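Local coordinates for malonyl CoA:acyl carrier protein malonyltransferase (Streptomyces coelicolor, PDB 1NM2) that probably transfers the malonyl group of malonyl-CoA to the holo form of acyl carrier protein, providing malonyl units for fatty acid biosynthesis, at residues R55-A60 / K196-F201; G100-A105 / L117-R122; G124-E129 / V210-E215. One frame throughout, in Å; residues are numbered along the deposited sequence.

Contact 1: R55-A60 / K196-F201; sequences RDTSVA and KVAGAF
The backbones keep a steady separation at two points, with CA of R55 lying 7.4 Å from CA of K196 and CA of T57 lying 7.2 Å from CA of A198, and the space between is bridged by side chains. At the outer end R55 reaches across on a fully extended chain, its CG anti to the backbone N (chi1 -180°), and lays its guanidinium flat against the base of K196. The lysine CB sits over the centre of the planar group, 3.3 Å from R55 CZ, and the two side chains cross nearly at right angles. Here a lysine contributes its aliphatic stem rather than its charge. R55 NH1 and K196 NZ are nevertheless like charges 4.0 Å apart, and with both residues exposed their repulsion is probably lessened by solvent.

Further in, T57 takes over. Its OG1 passes obliquely by the phenyl ring, 3.9 Å from F201 CZ, while CG2 faces the methyl of A198 more loosely. The same OG1 has weak hydrogen bonds with Q10 and Q61. Helix 57-75 starts at this point: D56 is its N-cap, and OD1 of D56 accepts from S58 N at 2.9 Å, whereas D56 O takes both V59 N and A60 N.

On the facing loop, A200 centres an inverse gamma turn, and G199 O lies 3.8 Å above one face of the F201 ring, toward its rim. The side chains of M127 and M138 also touch F201. F201 comes within about 4 Å of a bound acetate, which mimics a malonyl group in the active site, so the inner end of this helix-to-loop junction probably helps to form the wall of the pocket that receives the malonyl group.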
ATOM      1  N   ARG A  55       7.938   9.068  -9.081  1.00 22.32           N
ATOM      2  CA  ARG A  55       6.644   9.610  -8.694  1.00 22.43           C
ATOM      3  C   ARG A  55       5.654   9.082  -9.726  1.00 21.72           C
ATOM      4  O   ARG A  55       4.444   9.097  -9.517  1.00 22.41           O
ATOM      5  CB  ARG A  55       6.682  11.136  -8.709  1.00 22.63           C
ATOM      6  CG  ARG A  55       5.376  11.813  -8.313  1.00 24.48           C
ATOM      7  CD  ARG A  55       5.660  13.246  -7.898  1.00 25.84           C
ATOM      8  NE  ARG A  55       4.471  14.085  -7.862  1.00 29.25           N
ATOM      9  CZ  ARG A  55       4.457  15.323  -7.377  1.00 28.72           C
ATOM     10  NH1 ARG A  55       5.570  15.853  -6.887  1.00 26.25           N
ATOM     11  NH2 ARG A  55       3.335  16.029  -7.381  1.00 29.69           N
ATOM     12  N   ASP A  56       6.201   8.615 -10.843  1.00 20.99           N
ATOM     13  CA  ASP A  56       5.430   8.033 -11.939  1.00 20.56           C
ATOM     14  C   ASP A  56       4.632   6.877 -11.330  1.00 19.51           C
ATOM     15  O   ASP A  56       5.198   5.862 -10.938  1.00 16.72           O
ATOM     16  CB  ASP A  56       6.400   7.504 -12.999  1.00 19.60           C
ATOM     17  CG  ASP A  56       5.700   6.905 -14.203  1.00 22.04           C
ATOM     18  OD1 ASP A  56       4.543   6.452 -14.081  1.00 24.61           O
ATOM     19  OD2 ASP A  56       6.330   6.867 -15.279  1.00 22.04           O
ATOM     20  N   THR A  57       3.316   7.027 -11.251  1.00 19.81           N
ATOM     21  CA  THR A  57       2.490   5.983 -10.663  1.00 21.10           C
ATOM     22  C   THR A  57       2.643   4.610 -11.331  1.00 18.13           C
ATOM     23  O   THR A  57       2.509   3.582 -10.670  1.00 17.48           O
ATOM     24  CB  THR A  57       0.992   6.406 -10.652  1.00 23.86           C
ATOM     25  OG1 THR A  57       0.203   5.364 -10.066  1.00 27.81           O
ATOM     26  CG2 THR A  57       0.502   6.685 -12.061  1.00 25.92           C
ATOM     27  N   SER A  58       2.935   4.580 -12.628  1.00 17.51           N
ATOM     28  CA  SER A  58       3.095   3.302 -13.320  1.00 16.50           C
ATOM     29  C   SER A  58       4.414   2.639 -12.911  1.00 16.98           C
ATOM     30  O   SER A  58       4.588   1.423 -13.046  1.00 16.89           O
ATOM     31  CB  SER A  58       3.045   3.499 -14.841  1.00 15.22           C
ATOM     32  OG  SER A  58       4.098   4.328 -15.300  1.00 17.20           O
ATOM     33  N   VAL A  59       5.335   3.448 -12.399  1.00 16.08           N
ATOM     34  CA  VAL A  59       6.634   2.965 -11.945  1.00 15.46           C
ATOM     35  C   VAL A  59       6.600   2.666 -10.444  1.00 17.05           C
ATOM     36  O   VAL A  59       7.038   1.604 -10.000  1.00 15.96           O
ATOM     37  CB  VAL A  59       7.753   4.016 -12.210  1.00 16.99           C
ATOM     38  CG1 VAL A  59       9.044   3.607 -11.498  1.00 18.33           C
ATOM     39  CG2 VAL A  59       8.012   4.142 -13.707  1.00 14.68           C
ATOM     40  N   ALA A  60       6.064   3.605  -9.668  1.00 15.26           N
ATOM     41  CA  ALA A  60       6.006   3.456  -8.221  1.00 17.01           C
ATOM     42  C   ALA A  60       5.339   2.177  -7.722  1.00 17.07           C
ATOM     43  O   ALA A  60       5.850   1.526  -6.811  1.00 16.91           O
ATOM     44  CB  ALA A  60       5.317   4.671  -7.597  1.00 18.25           C
ATOM     45  N   LYS A 196       1.055  13.947  -3.737  1.00 19.88           N
ATOM     46  CA  LYS A 196       1.788  13.821  -4.992  1.00 22.40           C
ATOM     47  C   LYS A 196       1.298  12.606  -5.779  1.00 22.15           C
ATOM     48  O   LYS A 196       2.012  11.610  -5.924  1.00 23.44           O
ATOM     49  CB  LYS A 196       3.292  13.703  -4.710  1.00 23.56           C
ATOM     50  CG  LYS A 196       3.845  14.818  -3.820  1.00 26.39           C
ATOM     51  CD  LYS A 196       5.330  14.629  -3.544  1.00 30.80           C
ATOM     52  CE  LYS A 196       5.861  15.671  -2.566  1.00 33.58           C
ATOM     53  NZ  LYS A 196       5.735  17.069  -3.071  1.00 35.78           N
ATOM     54  N   VAL A 197       0.072  12.697  -6.283  1.00 19.81           N
ATOM     55  CA  VAL A 197      -0.525  11.616  -7.055  1.00 21.16           C
ATOM     56  C   VAL A 197      -1.155  12.171  -8.324  1.00 21.26           C
ATOM     57  O   VAL A 197      -1.518  13.346  -8.385  1.00 21.97           O
ATOM     58  CB  VAL A 197      -1.618  10.870  -6.249  1.00 20.18           C
ATOM     59  CG1 VAL A 197      -1.009  10.237  -5.009  1.00 20.64           C
ATOM     60  CG2 VAL A 197      -2.733  11.836  -5.857  1.00 18.88           C
ATOM     61  N   ALA A 198      -1.302  11.305  -9.321  1.00 20.46           N
ATOM     62  CA  ALA A 198      -1.866  11.681 -10.609  1.00 20.18           C
ATOM     63  C   ALA A 198      -3.362  11.974 -10.590  1.00 19.99           C
ATOM     64  O   ALA A 198      -3.856  12.742 -11.419  1.00 19.41           O
ATOM     65  CB  ALA A 198      -1.569  10.580 -11.641  1.00 20.19           C
ATOM     66  N   GLY A 199      -4.096  11.357  -9.671  1.00 18.25           N
ATOM     67  CA  GLY A 199      -5.525  11.604  -9.645  1.00 17.32           C
ATOM     68  C   GLY A 199      -6.257  11.150  -8.397  1.00 18.36           C
ATOM     69  O   GLY A 199      -5.648  10.857  -7.370  1.00 17.50           O
ATOM     70  N   ALA A 200      -7.581  11.106  -8.499  1.00 16.41           N
ATOM     71  CA  ALA A 200      -8.427  10.701  -7.390  1.00 17.66           C
ATOM     72  C   ALA A 200      -8.476   9.184  -7.257  1.00 16.67           C
ATOM     73  O   ALA A 200      -9.487   8.556  -7.571  1.00 15.55           O
ATOM     74  CB  ALA A 200      -9.838  11.259  -7.586  1.00 14.70           C
ATOM     75  N   PHE A 201      -7.374   8.594  -6.798  1.00 17.31           N
ATOM     76  CA  PHE A 201      -7.321   7.150  -6.611  1.00 16.00           C
ATOM     77  C   PHE A 201      -8.326   6.813  -5.522  1.00 15.80           C
ATOM     78  O   PHE A 201      -8.657   7.665  -4.698  1.00 14.61           O
ATOM     79  CB  PHE A 201      -5.920   6.721  -6.165  1.00 18.48           C
ATOM     80  CG  PHE A 201      -4.835   7.061  -7.147  1.00 18.15           C
ATOM     81  CD1 PHE A 201      -3.531   7.276  -6.711  1.00 19.72           C
ATOM     82  CD2 PHE A 201      -5.106   7.148  -8.509  1.00 20.30           C
ATOM     83  CE1 PHE A 201      -2.510   7.575  -7.617  1.00 21.27           C
ATOM     84  CE2 PHE A 201      -4.095   7.445  -9.422  1.00 19.51           C
ATOM     85  CZ  PHE A 201      -2.793   7.660  -8.972  1.00 21.23           C
TER

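Contact 2: G100-A105 / L117-R122; sequences GEITAA and LSLVRR
A104 N donates to G100 O at 2.9 Å in the helix that carries I102, and R121 N does the same to L117 O, also at 2.9 Å, in the helix that carries L119 and V120. These bonds stay within each helix, and the contact between the two helices is made by apolar side chains. I102 is the residue in common: its CA is 7.1 Å from CA of V120, and its two branches divide the work. CG1 approaches CD2 of L119 at 4.4 Å, and CG2 faces the branch point CB of V120 at 4.4 Å, nearer than it comes to either valine methyl. L119 meets it because its CG is anti to the backbone N (chi1 -179°) and CD2 then continues outward, anti to CA.

The helix 100-107 holds G100, which matches the last glycine of a GxSxG pattern consistent with the nucleophile elbow of this alpha/beta hydrolase-like core. The buried isoleucine thus joins the helix that follows the elbow to helix 113-132, next but one along the chain from strand 93-96. At these distances the apolar surfaces touch without tight interlocking, and neighbours complete the packing: L248 lies against I102 and L245 against L119, both from helix 241-251, while Q61 and V65 of helix 57-75 lie against V120.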
ATOM      1  N   GLY A 100       0.190  -1.992  -1.318  1.00 15.52           N
ATOM      2  CA  GLY A 100       0.754  -2.941  -0.372  1.00 15.53           C
ATOM      3  C   GLY A 100      -0.101  -4.187  -0.222  1.00 16.84           C
ATOM      4  O   GLY A 100       0.365  -5.206   0.295  1.00 15.93           O
ATOM      5  N   GLU A 101      -1.354  -4.114  -0.665  1.00 16.62           N
ATOM      6  CA  GLU A 101      -2.258  -5.263  -0.580  1.00 17.53           C
ATOM      7  C   GLU A 101      -1.829  -6.360  -1.542  1.00 17.86           C
ATOM      8  O   GLU A 101      -2.049  -7.546  -1.284  1.00 17.92           O
ATOM      9  CB  GLU A 101      -3.697  -4.868  -0.920  1.00 20.96           C
ATOM     10  CG  GLU A 101      -4.360  -3.938   0.072  1.00 21.22           C
ATOM     11  CD  GLU A 101      -5.849  -4.214   0.185  1.00 23.68           C
ATOM     12  OE1 GLU A 101      -6.261  -4.794   1.214  1.00 24.24           O
ATOM     13  OE2 GLU A 101      -6.601  -3.868  -0.755  1.00 20.46           O
ATOM     14  N   ILE A 102      -1.252  -5.964  -2.671  1.00 17.11           N
ATOM     15  CA  ILE A 102      -0.795  -6.946  -3.640  1.00 16.86           C
ATOM     16  C   ILE A 102       0.436  -7.607  -3.037  1.00 15.46           C
ATOM     17  O   ILE A 102       0.609  -8.815  -3.138  1.00 16.61           O
ATOM     18  CB  ILE A 102      -0.437  -6.295  -5.005  1.00 18.22           C
ATOM     19  CG1 ILE A 102      -1.711  -5.832  -5.723  1.00 20.73           C
ATOM     20  CG2 ILE A 102       0.294  -7.301  -5.889  1.00 17.76           C
ATOM     21  CD1 ILE A 102      -2.448  -4.701  -5.041  1.00 23.96           C
ATOM     22  N   THR A 103       1.280  -6.808  -2.390  1.00 15.43           N
ATOM     23  CA  THR A 103       2.488  -7.319  -1.755  1.00 15.28           C
ATOM     24  C   THR A 103       2.109  -8.353  -0.693  1.00 16.67           C
ATOM     25  O   THR A 103       2.735  -9.411  -0.583  1.00 15.60           O
ATOM     26  CB  THR A 103       3.280  -6.176  -1.089  1.00 16.09           C
ATOM     27  OG1 THR A 103       3.501  -5.133  -2.048  1.00 16.09           O
ATOM     28  CG2 THR A 103       4.637  -6.679  -0.572  1.00 14.14           C
ATOM     29  N   ALA A 104       1.070  -8.038   0.076  1.00 15.70           N
ATOM     30  CA  ALA A 104       0.585  -8.916   1.135  1.00 17.59           C
ATOM     31  C   ALA A 104      -0.014 -10.206   0.577  1.00 17.11           C
ATOM     32  O   ALA A 104      -0.010 -11.233   1.251  1.00 18.11           O
ATOM     33  CB  ALA A 104      -0.455  -8.186   1.983  1.00 15.57           C
ATOM     34  N   ALA A 105      -0.545 -10.145  -0.642  1.00 16.36           N
ATOM     35  CA  ALA A 105      -1.128 -11.325  -1.274  1.00 17.38           C
ATOM     36  C   ALA A 105      -0.025 -12.350  -1.539  1.00 17.51           C
ATOM     37  O   ALA A 105      -0.265 -13.562  -1.515  1.00 18.72           O
ATOM     38  CB  ALA A 105      -1.813 -10.940  -2.583  1.00 17.04           C
ATOM     39  N   LEU A 117       3.589  -8.927  -9.577  1.00 18.68           N
ATOM     40  CA  LEU A 117       4.271  -7.801 -10.203  1.00 19.18           C
ATOM     41  C   LEU A 117       3.619  -7.478 -11.545  1.00 19.31           C
ATOM     42  O   LEU A 117       3.548  -6.318 -11.943  1.00 19.99           O
ATOM     43  CB  LEU A 117       5.756  -8.123 -10.389  1.00 18.95           C
ATOM     44  CG  LEU A 117       6.551  -8.296  -9.087  1.00 21.09           C
ATOM     45  CD1 LEU A 117       7.941  -8.794  -9.406  1.00 22.24           C
ATOM     46  CD2 LEU A 117       6.622  -6.973  -8.331  1.00 18.65           C
ATOM     47  N   SER A 118       3.138  -8.508 -12.231  1.00 19.99           N
ATOM     48  CA  SER A 118       2.471  -8.322 -13.514  1.00 21.19           C
ATOM     49  C   SER A 118       1.137  -7.616 -13.289  1.00 20.85           C
ATOM     50  O   SER A 118       0.740  -6.740 -14.060  1.00 21.76           O
ATOM     51  CB  SER A 118       2.233  -9.673 -14.189  1.00 22.79           C
ATOM     52  OG  SER A 118       1.482  -9.518 -15.387  1.00 29.78           O
ATOM     53  N   LEU A 119       0.450  -7.999 -12.219  1.00 20.89           N
ATOM     54  CA  LEU A 119      -0.834  -7.399 -11.882  1.00 18.89           C
ATOM     55  C   LEU A 119      -0.674  -5.938 -11.466  1.00 17.28           C
ATOM     56  O   LEU A 119      -1.447  -5.073 -11.887  1.00 17.38           O
ATOM     57  CB  LEU A 119      -1.492  -8.169 -10.733  1.00 18.62           C
ATOM     58  CG  LEU A 119      -2.864  -7.649 -10.293  1.00 20.76           C
ATOM     59  CD1 LEU A 119      -3.898  -7.953 -11.377  1.00 20.49           C
ATOM     60  CD2 LEU A 119      -3.266  -8.309  -8.976  1.00 20.13           C
ATOM     61  N   VAL A 120       0.322  -5.665 -10.628  1.00 17.69           N
ATOM     62  CA  VAL A 120       0.541  -4.306 -10.148  1.00 17.35           C
ATOM     63  C   VAL A 120       1.099  -3.382 -11.236  1.00 18.99           C
ATOM     64  O   VAL A 120       0.873  -2.172 -11.201  1.00 18.86           O
ATOM     65  CB  VAL A 120       1.453  -4.299  -8.890  1.00 18.83           C
ATOM     66  CG1 VAL A 120       2.903  -4.552  -9.273  1.00 17.80           C
ATOM     67  CG2 VAL A 120       1.300  -2.987  -8.153  1.00 19.70           C
ATOM     68  N   ARG A 121       1.820  -3.948 -12.202  1.00 17.77           N
ATOM     69  CA  ARG A 121       2.354  -3.154 -13.308  1.00 18.10           C
ATOM     70  C   ARG A 121       1.104  -2.635 -14.036  1.00 18.18           C
ATOM     71  O   ARG A 121       1.011  -1.462 -14.381  1.00 18.23           O
ATOM     72  CB  ARG A 121       3.165  -4.042 -14.261  1.00 19.27           C
ATOM     73  CG  ARG A 121       4.305  -3.370 -15.049  1.00 23.62           C
ATOM     74  CD  ARG A 121       4.047  -1.929 -15.461  1.00 24.95           C
ATOM     75  NE  ARG A 121       4.695  -1.604 -16.732  1.00 25.50           N
ATOM     76  CZ  ARG A 121       5.204  -0.414 -17.043  1.00 25.75           C
ATOM     77  NH1 ARG A 121       5.158   0.586 -16.173  1.00 23.01           N
ATOM     78  NH2 ARG A 121       5.749  -0.216 -18.238  1.00 27.26           N
ATOM     79  N   ARG A 122       0.139  -3.528 -14.253  1.00 17.25           N
ATOM     80  CA  ARG A 122      -1.112  -3.165 -14.919  1.00 18.85           C
ATOM     81  C   ARG A 122      -1.928  -2.218 -14.038  1.00 17.05           C
ATOM     82  O   ARG A 122      -2.599  -1.311 -14.533  1.00 17.66           O
ATOM     83  CB  ARG A 122      -1.934  -4.420 -15.226  1.00 20.28           C
ATOM     84  CG  ARG A 122      -1.293  -5.345 -16.249  1.00 26.23           C
ATOM     85  CD  ARG A 122      -1.228  -4.674 -17.614  1.00 30.49           C
ATOM     86  NE  ARG A 122      -0.470  -5.456 -18.588  1.00 31.68           N
ATOM     87  CZ  ARG A 122      -0.390  -5.152 -19.880  1.00 32.56           C
ATOM     88  NH1 ARG A 122      -1.027  -4.084 -20.349  1.00 29.98           N
ATOM     89  NH2 ARG A 122       0.331  -5.909 -20.700  1.00 32.04           N
TER

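Contact 3: G124-E129 / V210-E215; sequences GLAMAE and VDKLAE
K212, A126 and E129 make this junction between two helices, and the lysine is shared by the other two. A126 comes first, where the two backbones come nearest: its CA is 6.2 Å from CA of K212, and its methyl CB meets K212 CB at 3.9 Å. Having no bulk beyond CB, the alanine lets the lysine stem lie directly on the helix surface, with CD of K212 also within reach of that methyl.

One turn later E129 adds a charged partner for the same lysine. Its chain is extended beyond CG and crosses K212 at about a right angle, so that the carboxylate meets the lysine partway along its length. OE2 of E129 lies 3.2 Å from K212 CE and 3.4 Å from CD. The terminal bend of the lysine, chi4 -63°, then leaves NZ 3.6 Å from OE2, a salt bridge that rests on proximity of charge and is not a hydrogen bond.

This is partly buried helix-against-helix packing, joining helix 113-132 to helix 207-217: a buried alanine lies beneath a pair of exposed, oppositely charged side chains. Such an ion pair on the surface is probably softened by solvent. Deeper in, residues beside the trio extend the apolar seam, with L213 against L119 and V249 while M127 touches V252. E215, on the helix of K212, forms its own salt bridge with K218.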
ATOM      1  N   GLY A 124      -0.797   0.029 -11.904  1.00 14.17           N
ATOM      2  CA  GLY A 124      -0.220   1.359 -12.021  1.00 16.67           C
ATOM      3  C   GLY A 124      -0.498   2.067 -13.335  1.00 16.13           C
ATOM      4  O   GLY A 124      -0.771   3.266 -13.354  1.00 15.57           O
ATOM      5  N   LEU A 125      -0.408   1.333 -14.439  1.00 16.99           N
ATOM      6  CA  LEU A 125      -0.671   1.904 -15.750  1.00 16.47           C
ATOM      7  C   LEU A 125      -2.146   2.276 -15.858  1.00 17.53           C
ATOM      8  O   LEU A 125      -2.479   3.370 -16.299  1.00 17.99           O
ATOM      9  CB  LEU A 125      -0.306   0.901 -16.851  1.00 17.53           C
ATOM     10  CG  LEU A 125       1.184   0.570 -17.020  1.00 20.59           C
ATOM     11  CD1 LEU A 125       1.347  -0.690 -17.852  1.00 22.60           C
ATOM     12  CD2 LEU A 125       1.900   1.744 -17.677  1.00 23.71           C
ATOM     13  N   ALA A 126      -3.027   1.370 -15.432  1.00 17.16           N
ATOM     14  CA  ALA A 126      -4.467   1.608 -15.501  1.00 18.04           C
ATOM     15  C   ALA A 126      -4.918   2.823 -14.705  1.00 18.34           C
ATOM     16  O   ALA A 126      -5.767   3.587 -15.162  1.00 18.68           O
ATOM     17  CB  ALA A 126      -5.233   0.365 -15.025  1.00 16.79           C
ATOM     18  N   MET A 127      -4.367   2.993 -13.507  1.00 18.57           N
ATOM     19  CA  MET A 127      -4.737   4.130 -12.668  1.00 18.59           C
ATOM     20  C   MET A 127      -4.169   5.434 -13.238  1.00 17.92           C
ATOM     21  O   MET A 127      -4.780   6.492 -13.116  1.00 15.47           O
ATOM     22  CB  MET A 127      -4.260   3.892 -11.227  1.00 17.51           C
ATOM     23  CG  MET A 127      -5.011   2.735 -10.549  1.00 17.43           C
ATOM     24  SD  MET A 127      -4.464   2.294  -8.886  1.00 17.21           S
ATOM     25  CE  MET A 127      -5.294   3.569  -7.932  1.00 15.48           C
ATOM     26  N   ALA A 128      -3.008   5.352 -13.878  1.00 18.69           N
ATOM     27  CA  ALA A 128      -2.412   6.539 -14.483  1.00 19.08           C
ATOM     28  C   ALA A 128      -3.312   6.983 -15.632  1.00 18.83           C
ATOM     29  O   ALA A 128      -3.653   8.162 -15.752  1.00 17.69           O
ATOM     30  CB  ALA A 128      -1.017   6.225 -15.002  1.00 18.44           C
ATOM     31  N   GLU A 129      -3.710   6.021 -16.461  1.00 20.79           N
ATOM     32  CA  GLU A 129      -4.568   6.289 -17.612  1.00 21.64           C
ATOM     33  C   GLU A 129      -5.924   6.860 -17.195  1.00 21.23           C
ATOM     34  O   GLU A 129      -6.437   7.790 -17.821  1.00 20.34           O
ATOM     35  CB  GLU A 129      -4.765   5.005 -18.422  1.00 23.64           C
ATOM     36  CG  GLU A 129      -3.494   4.522 -19.090  1.00 25.19           C
ATOM     37  CD  GLU A 129      -3.697   3.262 -19.909  1.00 28.98           C
ATOM     38  OE1 GLU A 129      -2.839   2.979 -20.768  1.00 31.23           O
ATOM     39  OE2 GLU A 129      -4.700   2.547 -19.692  1.00 30.13           O
ATOM     40  N   VAL A 210     -10.691  -0.234 -13.026  1.00 19.42           N
ATOM     41  CA  VAL A 210     -11.217  -1.521 -12.574  1.00 17.49           C
ATOM     42  C   VAL A 210     -11.377  -2.435 -13.787  1.00 18.03           C
ATOM     43  O   VAL A 210     -10.984  -3.605 -13.758  1.00 15.50           O
ATOM     44  CB  VAL A 210     -12.599  -1.368 -11.890  1.00 18.73           C
ATOM     45  CG1 VAL A 210     -13.170  -2.743 -11.547  1.00 18.16           C
ATOM     46  CG2 VAL A 210     -12.471  -0.519 -10.632  1.00 18.14           C
ATOM     47  N   ASP A 211     -11.954  -1.895 -14.857  1.00 18.33           N
ATOM     48  CA  ASP A 211     -12.164  -2.675 -16.072  1.00 20.46           C
ATOM     49  C   ASP A 211     -10.835  -3.219 -16.596  1.00 20.42           C
ATOM     50  O   ASP A 211     -10.715  -4.410 -16.885  1.00 19.76           O
ATOM     51  CB  ASP A 211     -12.831  -1.828 -17.159  1.00 21.81           C
ATOM     52  CG  ASP A 211     -14.157  -1.234 -16.714  1.00 26.04           C
ATOM     53  OD1 ASP A 211     -14.902  -1.897 -15.955  1.00 25.79           O
ATOM     54  OD2 ASP A 211     -14.463  -0.099 -17.142  1.00 28.32           O
ATOM     55  N   LYS A 212      -9.836  -2.346 -16.706  1.00 19.85           N
ATOM     56  CA  LYS A 212      -8.523  -2.746 -17.198  1.00 19.31           C
ATOM     57  C   LYS A 212      -7.821  -3.719 -16.253  1.00 20.34           C
ATOM     58  O   LYS A 212      -7.211  -4.692 -16.698  1.00 19.78           O
ATOM     59  CB  LYS A 212      -7.639  -1.512 -17.410  1.00 21.07           C
ATOM     60  CG  LYS A 212      -8.168  -0.527 -18.438  1.00 24.30           C
ATOM     61  CD  LYS A 212      -7.287   0.718 -18.500  1.00 28.85           C
ATOM     62  CE  LYS A 212      -7.814   1.746 -19.491  1.00 29.31           C
ATOM     63  NZ  LYS A 212      -7.807   1.231 -20.890  1.00 35.91           N
ATOM     64  N   LEU A 213      -7.903  -3.459 -14.949  1.00 18.90           N
ATOM     65  CA  LEU A 213      -7.261  -4.328 -13.972  1.00 18.97           C
ATOM     66  C   LEU A 213      -7.934  -5.700 -13.926  1.00 19.42           C
ATOM     67  O   LEU A 213      -7.272  -6.713 -13.686  1.00 18.31           O
ATOM     68  CB  LEU A 213      -7.283  -3.679 -12.588  1.00 17.99           C
ATOM     69  CG  LEU A 213      -6.462  -4.390 -11.510  1.00 20.56           C
ATOM     70  CD1 LEU A 213      -5.021  -4.553 -11.974  1.00 18.13           C
ATOM     71  CD2 LEU A 213      -6.529  -3.593 -10.213  1.00 20.55           C
ATOM     72  N   ALA A 214      -9.247  -5.731 -14.150  1.00 19.02           N
ATOM     73  CA  ALA A 214      -9.990  -6.992 -14.158  1.00 18.91           C
ATOM     74  C   ALA A 214      -9.515  -7.873 -15.314  1.00 18.71           C
ATOM     75  O   ALA A 214      -9.476  -9.097 -15.186  1.00 18.56           O
ATOM     76  CB  ALA A 214     -11.486  -6.731 -14.288  1.00 18.35           C
ATOM     77  N   GLU A 215      -9.172  -7.254 -16.443  1.00 18.21           N
ATOM     78  CA  GLU A 215      -8.689  -8.014 -17.596  1.00 20.40           C
ATOM     79  C   GLU A 215      -7.371  -8.699 -17.249  1.00 18.41           C
ATOM     80  O   GLU A 215      -7.157  -9.855 -17.595  1.00 19.25           O
ATOM     81  CB  GLU A 215      -8.476  -7.106 -18.810  1.00 23.09           C
ATOM     82  CG  GLU A 215      -9.747  -6.661 -19.511  1.00 28.22           C
ATOM     83  CD  GLU A 215     -10.624  -7.827 -19.952  1.00 28.42           C
ATOM     84  OE1 GLU A 215     -10.119  -8.766 -20.604  1.00 29.80           O
ATOM     85  OE2 GLU A 215     -11.832  -7.796 -19.648  1.00 33.33           O
TER

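Overall arrangement
Read from the N terminus, the chain first lays down 55-60, the opening half of contact 1. Contact 2 then opens at 100-105 and closes soon after at 117-122, wholly within the wider loop of contact 1. Next comes 124-129, on the same helix 113-132, which opens contact 3. Contact 1 closes at 196-201, before contact 3 closes at 210-215, so these two cross. Helix 113-132 is thereby joined to helices 100-107 and 207-217 and also touches both halves of contact 1: R121 probably bonds to S58 O, A128 packs on T57, and M127 meets F201. L119 O touches L213, linking contacts 2 and 3.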